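Local atomic coordinates of thiol-activated cytolysin (Desulfobulbus propionicus, PDB entry 6NAL), a protein that probably forms large pores in target membranes, as a bacterial toxin of the thiol-activated (cholesterol-dependent) cytolysin family. Residues Leu14-Lys19 / Glu229-Phe234; Ala202-Lys207 / Val339-Gly344. All blocks are in the same frame, centred on the assembly; numbering follows the deposited sequence.

Contact 1. Residues Leu14-Lys19 / Glu229-Phe234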
loop_
_atom_site.group_PDB
_atom_site.type_symbol
_atom_site.label_atom_id
_atom_site.label_comp_id
_atom_site.label_asym_id
_atom_site.label_seq_id
_atom_site.Cartn_x
_atom_site.Cartn_y
_atom_site.Cartn_z
ATOM N N LEU A 14 5.447 47.142 -23.881
ATOM C CA LEU A 14 6.046 46.535 -22.697
ATOM C C LEU A 14 5.959 45.014 -22.830
ATOM O O LEU A 14 4.888 44.417 -22.664
ATOM C CB LEU A 14 5.348 47.040 -21.450
ATOM C CG LEU A 14 6.044 46.848 -20.113
ATOM C CD1 LEU A 14 7.090 47.875 -19.784
ATOM C CD2 LEU A 14 4.920 46.850 -19.047
ATOM N N GLN A 15 7.103 44.396 -23.145
ATOM C CA GLN A 15 7.182 42.981 -23.502
ATOM C C GLN A 15 7.504 42.176 -22.247
ATOM O O GLN A 15 8.510 42.432 -21.567
ATOM C CB GLN A 15 8.226 42.738 -24.596
ATOM C CG GLN A 15 8.292 43.837 -25.639
ATOM C CD GLN A 15 9.708 44.109 -26.129
ATOM O OE1 GLN A 15 10.431 43.189 -26.506
ATOM N NE2 GLN A 15 10.111 45.382 -26.127
ATOM N N TYR A 16 6.607 41.263 -21.898
ATOM C CA TYR A 16 6.775 40.390 -20.746
ATOM C C TYR A 16 5.880 39.192 -21.001
ATOM O O TYR A 16 4.893 39.277 -21.744
ATOM C CB TYR A 16 6.416 41.068 -19.409
ATOM C CG TYR A 16 4.974 41.452 -19.347
ATOM C CD1 TYR A 16 3.981 40.505 -19.079
ATOM C CD2 TYR A 16 4.590 42.771 -19.603
ATOM C CE1 TYR A 16 2.667 40.868 -19.074
ATOM C CE2 TYR A 16 3.277 43.147 -19.592
ATOM C CZ TYR A 16 2.317 42.203 -19.322
ATOM O OH TYR A 16 1.006 42.622 -19.306
ATOM N N ASN A 17 6.225 38.087 -20.361
ATOM C CA ASN A 17 5.509 36.831 -20.544
ATOM C C ASN A 17 4.489 36.686 -19.425
ATOM O O ASN A 17 4.887 36.545 -18.257
ATOM C CB ASN A 17 6.494 35.664 -20.542
ATOM C CG ASN A 17 5.813 34.301 -20.367
ATOM O OD1 ASN A 17 6.354 33.426 -19.711
ATOM N ND2 ASN A 17 4.649 34.116 -20.969
ATOM N N PRO A 18 3.181 36.745 -19.709
ATOM C CA PRO A 18 2.208 36.738 -18.604
ATOM C C PRO A 18 2.404 35.585 -17.636
ATOM O O PRO A 18 2.138 35.755 -16.441
ATOM C CB PRO A 18 0.849 36.652 -19.321
ATOM C CG PRO A 18 1.086 37.236 -20.676
ATOM C CD PRO A 18 2.517 36.832 -21.027
ATOM N N LYS A 19 2.888 34.426 -18.102
ATOM C CA LYS A 19 2.920 33.247 -17.248
ATOM C C LYS A 19 4.038 33.261 -16.225
ATOM O O LYS A 19 3.872 32.648 -15.171
ATOM C CB LYS A 19 3.031 31.994 -18.102
ATOM C CG LYS A 19 1.796 31.754 -18.959
ATOM C CD LYS A 19 2.146 31.439 -20.406
ATOM C CE LYS A 19 0.874 31.223 -21.239
ATOM N NZ LYS A 19 0.332 29.830 -21.128
ATOM N N GLU A 229 9.577 43.877 -15.612
ATOM C CA GLU A 229 9.526 42.910 -14.524
ATOM C C GLU A 229 8.343 43.134 -13.581
ATOM O O GLU A 229 8.012 42.241 -12.796
ATOM C CB GLU A 229 10.820 42.951 -13.706
ATOM C CG GLU A 229 12.093 42.581 -14.487
ATOM C CD GLU A 229 12.517 43.659 -15.498
ATOM O OE1 GLU A 229 11.990 44.809 -15.418
ATOM O OE2 GLU A 229 13.376 43.353 -16.374
ATOM N N HIS A 230 7.697 44.299 -13.619
ATOM C CA HIS A 230 6.576 44.584 -12.728
ATOM C C HIS A 230 5.478 45.294 -13.495
ATOM O O HIS A 230 5.189 46.465 -13.263
ATOM C CB HIS A 230 7.084 45.378 -11.531
ATOM C CG HIS A 230 8.142 44.643 -10.777
ATOM N ND1 HIS A 230 7.861 43.623 -9.892
ATOM C CD2 HIS A 230 9.489 44.743 -10.819
ATOM C CE1 HIS A 230 8.987 43.159 -9.386
ATOM N NE2 HIS A 230 9.991 43.830 -9.928
ATOM N N PRO A 231 4.871 44.608 -14.453
ATOM C CA PRO A 231 3.770 45.220 -15.237
ATOM C C PRO A 231 2.598 45.581 -14.349
ATOM O O PRO A 231 2.500 45.064 -13.224
ATOM C CB PRO A 231 3.373 44.121 -16.228
ATOM C CG PRO A 231 3.869 42.839 -15.591
ATOM C CD PRO A 231 5.109 43.203 -14.801
ATOM N N PRO A 232 1.723 46.489 -14.804
ATOM C CA PRO A 232 0.601 46.913 -13.968
ATOM C C PRO A 232 -0.523 45.907 -14.050
ATOM O O PRO A 232 -0.767 45.294 -15.100
ATOM C CB PRO A 232 0.190 48.266 -14.580
ATOM C CG PRO A 232 0.530 48.104 -16.031
ATOM C CD PRO A 232 1.850 47.353 -16.008
ATOM N N LEU A 233 -1.236 45.782 -12.934
ATOM C CA LEU A 233 -2.427 44.947 -12.876
ATOM C C LEU A 233 -3.667 45.733 -12.472
ATOM O O LEU A 233 -3.592 46.804 -11.866
ATOM C CB LEU A 233 -2.256 43.810 -11.872
ATOM C CG LEU A 233 -1.036 42.939 -11.976
ATOM C CD1 LEU A 233 -0.788 42.274 -10.635
ATOM C CD2 LEU A 233 -1.211 41.926 -13.046
ATOM N N PHE A 234 -4.817 45.131 -12.779
ATOM C CA PHE A 234 -6.136 45.711 -12.574
ATOM C C PHE A 234 -7.019 44.685 -11.859
ATOM O O PHE A 234 -7.284 43.604 -12.400
ATOM C CB PHE A 234 -6.715 46.098 -13.941
ATOM C CG PHE A 234 -8.111 46.607 -13.913
ATOM C CD1 PHE A 234 -8.365 47.934 -13.707
ATOM C CD2 PHE A 234 -9.169 45.771 -14.170
ATOM C CE1 PHE A 234 -9.669 48.396 -13.677
ATOM C CE2 PHE A 234 -10.471 46.238 -14.210
ATOM C CZ PHE A 234 -10.715 47.554 -13.950
HETATM O O HOH W 1 -0.001 45.069 -17.833
#

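Contact 2. Residues Ala202-Lys207 / Val339-Gly344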
loop_
_atom_site.group_PDB
_atom_site.type_symbol
_atom_site.label_atom_id
_atom_site.label_comp_id
_atom_site.label_asym_id
_atom_site.label_seq_id
_atom_site.Cartn_x
_atom_site.Cartn_y
_atom_site.Cartn_z
ATOM N N ALA A 202 -15.187 44.996 -12.111
ATOM C CA ALA A 202 -14.880 46.291 -12.703
ATOM C C ALA A 202 -14.394 46.061 -14.121
ATOM O O ALA A 202 -13.630 45.127 -14.363
ATOM C CB ALA A 202 -13.837 47.027 -11.868
ATOM N N GLU A 203 -14.879 46.870 -15.065
ATOM C CA GLU A 203 -14.546 46.703 -16.479
ATOM C C GLU A 203 -13.274 47.476 -16.805
ATOM O O GLU A 203 -13.140 48.648 -16.452
ATOM C CB GLU A 203 -15.712 47.160 -17.363
ATOM C CG GLU A 203 -15.668 48.613 -17.838
ATOM C CD GLU A 203 -16.961 49.069 -18.548
ATOM O OE1 GLU A 203 -17.883 48.233 -18.736
ATOM O OE2 GLU A 203 -17.046 50.276 -18.899
ATOM N N ARG A 204 -12.333 46.813 -17.359
ATOM C CA ARG A 204 -11.116 47.477 -17.775
ATOM C C ARG A 204 -11.400 48.239 -19.055
ATOM O O ARG A 204 -12.160 47.752 -19.901
ATOM C CB ARG A 204 -10.009 46.473 -18.011
ATOM C CG ARG A 204 -8.642 47.071 -18.326
ATOM C CD ARG A 204 -7.657 45.936 -18.811
ATOM N NE ARG A 204 -8.216 45.337 -20.033
ATOM C CZ ARG A 204 -7.705 45.442 -21.259
ATOM N NH1 ARG A 204 -6.569 46.093 -21.469
ATOM N NH2 ARG A 204 -8.327 44.866 -22.281
ATOM N N PRO A 205 -10.870 49.453 -19.190
ATOM C CA PRO A 205 -11.158 50.236 -20.390
ATOM C C PRO A 205 -10.532 49.590 -21.607
ATOM O O PRO A 205 -9.450 48.994 -21.531
ATOM C CB PRO A 205 -10.529 51.605 -20.099
ATOM C CG PRO A 205 -10.326 51.639 -18.617
ATOM C CD PRO A 205 -10.082 50.213 -18.200
ATOM N N ALA A 206 -11.252 49.699 -22.734
ATOM C CA ALA A 206 -10.792 49.202 -24.026
ATOM C C ALA A 206 -9.336 49.578 -24.249
ATOM O O ALA A 206 -8.467 48.709 -24.222
ATOM C CB ALA A 206 -11.656 49.749 -25.154
ATOM N N LYS A 207 -9.051 50.854 -24.468
ATOM C CA LYS A 207 -7.660 51.302 -24.471
ATOM C C LYS A 207 -7.218 51.519 -23.022
ATOM O O LYS A 207 -7.880 52.260 -22.286
ATOM C CB LYS A 207 -7.469 52.575 -25.315
ATOM C CG LYS A 207 -6.750 52.296 -26.691
ATOM C CD LYS A 207 -5.209 52.505 -26.664
ATOM C CE LYS A 207 -4.533 52.228 -28.031
ATOM N NZ LYS A 207 -4.311 50.763 -28.332
ATOM N N VAL A 339 -6.224 41.016 -13.520
ATOM C CA VAL A 339 -5.928 40.911 -14.933
ATOM C C VAL A 339 -4.788 41.905 -15.234
ATOM O O VAL A 339 -4.595 42.886 -14.508
ATOM C CB VAL A 339 -7.266 41.157 -15.665
ATOM C CG1 VAL A 339 -7.539 42.659 -15.863
ATOM C CG2 VAL A 339 -7.371 40.326 -16.920
ATOM N N PHE A 340 -3.948 41.583 -16.224
ATOM C CA PHE A 340 -2.904 42.510 -16.650
ATOM C C PHE A 340 -3.542 43.714 -17.348
ATOM O O PHE A 340 -4.481 43.571 -18.139
ATOM C CB PHE A 340 -1.894 41.822 -17.573
ATOM C CG PHE A 340 -0.984 40.872 -16.846
ATOM C CD1 PHE A 340 0.099 41.350 -16.108
ATOM C CD2 PHE A 340 -1.213 39.509 -16.900
ATOM C CE1 PHE A 340 0.948 40.470 -15.413
ATOM C CE2 PHE A 340 -0.389 38.614 -16.214
ATOM C CZ PHE A 340 0.691 39.082 -15.457
ATOM N N LEU A 341 -3.046 44.920 -17.044
ATOM C CA LEU A 341 -3.731 46.103 -17.556
ATOM C C LEU A 341 -3.499 46.271 -19.047
ATOM O O LEU A 341 -4.418 46.657 -19.777
ATOM C CB LEU A 341 -3.283 47.342 -16.793
ATOM C CG LEU A 341 -3.841 48.678 -17.289
ATOM C CD1 LEU A 341 -5.372 48.723 -17.286
ATOM C CD2 LEU A 341 -3.247 49.813 -16.459
ATOM N N LYS A 342 -2.301 45.935 -19.517
ATOM C CA LYS A 342 -1.924 46.107 -20.923
ATOM C C LYS A 342 -2.953 45.520 -21.912
ATOM O O LYS A 342 -3.368 46.183 -22.869
ATOM C CB LYS A 342 -0.594 45.428 -21.161
ATOM C CG LYS A 342 -0.155 45.289 -22.681
ATOM C CD LYS A 342 1.037 44.330 -22.843
ATOM C CE LYS A 342 1.367 44.142 -24.344
ATOM N NZ LYS A 342 2.608 43.290 -24.606
ATOM N N ASP A 343 -3.455 44.316 -21.647
ATOM C CA ASP A 343 -4.284 43.588 -22.626
ATOM C C ASP A 343 -5.483 42.883 -22.009
ATOM O O ASP A 343 -6.373 42.470 -22.754
ATOM C CB ASP A 343 -3.437 42.549 -23.394
ATOM C CG ASP A 343 -2.438 41.752 -22.482
ATOM O OD1 ASP A 343 -2.618 41.663 -21.233
ATOM O OD2 ASP A 343 -1.452 41.195 -23.056
ATOM N N GLY A 344 -5.537 42.730 -20.685
ATOM C CA GLY A 344 -6.667 42.077 -20.050
ATOM C C GLY A 344 -6.529 40.581 -19.867
ATOM O O GLY A 344 -7.527 39.909 -19.584
#

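Contact 1. Residues Leu14-Lys19 / Glu229-Phe234
Tyr16 lays one face of its phenol ring on Pro231, and this CH-pi contact carries most of the meeting between the two segments. Pro231 CB stands 3.9 Å from the ring centroid and 26° off the ring normal, displaced toward the rim, with its shortest approach of 3.5 Å to Tyr16 CE2. Pro231 CG sits more centrally over the same face, about equally far from all six ring carbons. The first torsion of Tyr16 (chi1 63°) sets CG between the backbone N and the carbonyl carbon, which swings the ring across to the proline.

Plain apolar packing continues the patch at Leu14, whose CD2 methyl lies 4.2 Å from Pro231 CB and 4.3 Å from Pro232 CD. The two prolines lead into strand 232-250 of the large antiparallel sheet that forms the core of this cytolysin fold, so the loop after the N-terminal helix 2-12 is packed against the start of a core strand. Phe340, on neighbouring strand 332-340, touches Pro231 as well and meets the Tyr16 ring with the planes about 40° apart.

The polar link is made by water. One molecule sits 3.0 Å from Tyr16 OH and donates to Pro232 O at 2.8 Å. That carbonyl probably also accepts the backbone N-H of Leu341, in which case water and sheet partner share one acceptor.

Contact 2. Residues Ala202-Lys207 / Val339-Gly344
Arg204 reaches from its loop to the end of strand 332-340 and meets the chain there residue by residue. At Val339 the touch is light: the CG1 methyl lies 4.4 Å from Arg204 CD. Phe234 of strand 232-250 also touches the arginine. Phe340 turns its side chain away from the loop and offers its carbonyl O to the turn that follows.

Leu341 gives the main grip. Its CD1 methyl packs 3.8 Å from Arg204 CG, the two side chains running obliquely past each other, while its carbonyl O accepts a hydrogen bond of 2.8 Å from Arg204 NH1. The N-H...O angle is 146°, the donor is tilted out of the carbonyl plane, and the oxygen lies somewhat out of the guanidinium plane. The arginine chain runs extended as far as CD, and a bend at chi3 (61°) then brings the guanidinium round to this carbonyl.

Lys342 points the other way, and its NZ is hydrogen-bonded to Leu14 O. The Asp343 side chain also starts off away from the loop, and its OD1 is 5.9 Å from Arg204 NH1, too far for a salt bridge. What Asp343 presents to the arginine is its backbone: the carbonyl group lies over the rim of one guanidinium face, and its O, 3.1 Å from Arg204 NH2, is at a poor angle for a hydrogen bond. Gly344 N comes over the centre of the same face, 3.5 Å from Arg204 CZ, so main chain covers this side of the flat group.

At the positive phi of Gly344 (91°) a side chain would press against Asp343 O, which glycine avoids. Gly344 N also donates to Phe340 O at 2.9 Å. This i+4 to i bond closes an alpha-turn directly after strand 332-340, in the central antiparallel sheet of the cytolysin fold.

Overall arrangement
Contacts 1 and 2 lie side by side, their centres about 12 Å apart, at one end of the central antiparallel sheet and some 33 to 35 Å from the centre of the chain. They are joined by the pairing of strands 232-250 and 332-340: Phe234 N probably donates to Val339 O at 2.8 Å. Leu233 CD2 packs 3.4 Å from Phe340 CD1 across that pairing, while Phe234 CE2, 3.4 Å from Ala202 O, ties contact 1 to segment 202-207. The two loops, 14-19 and 202-207, thus pack against neighbouring strand ends. The segments alternate along the chain, interlacing distant parts of the sequence.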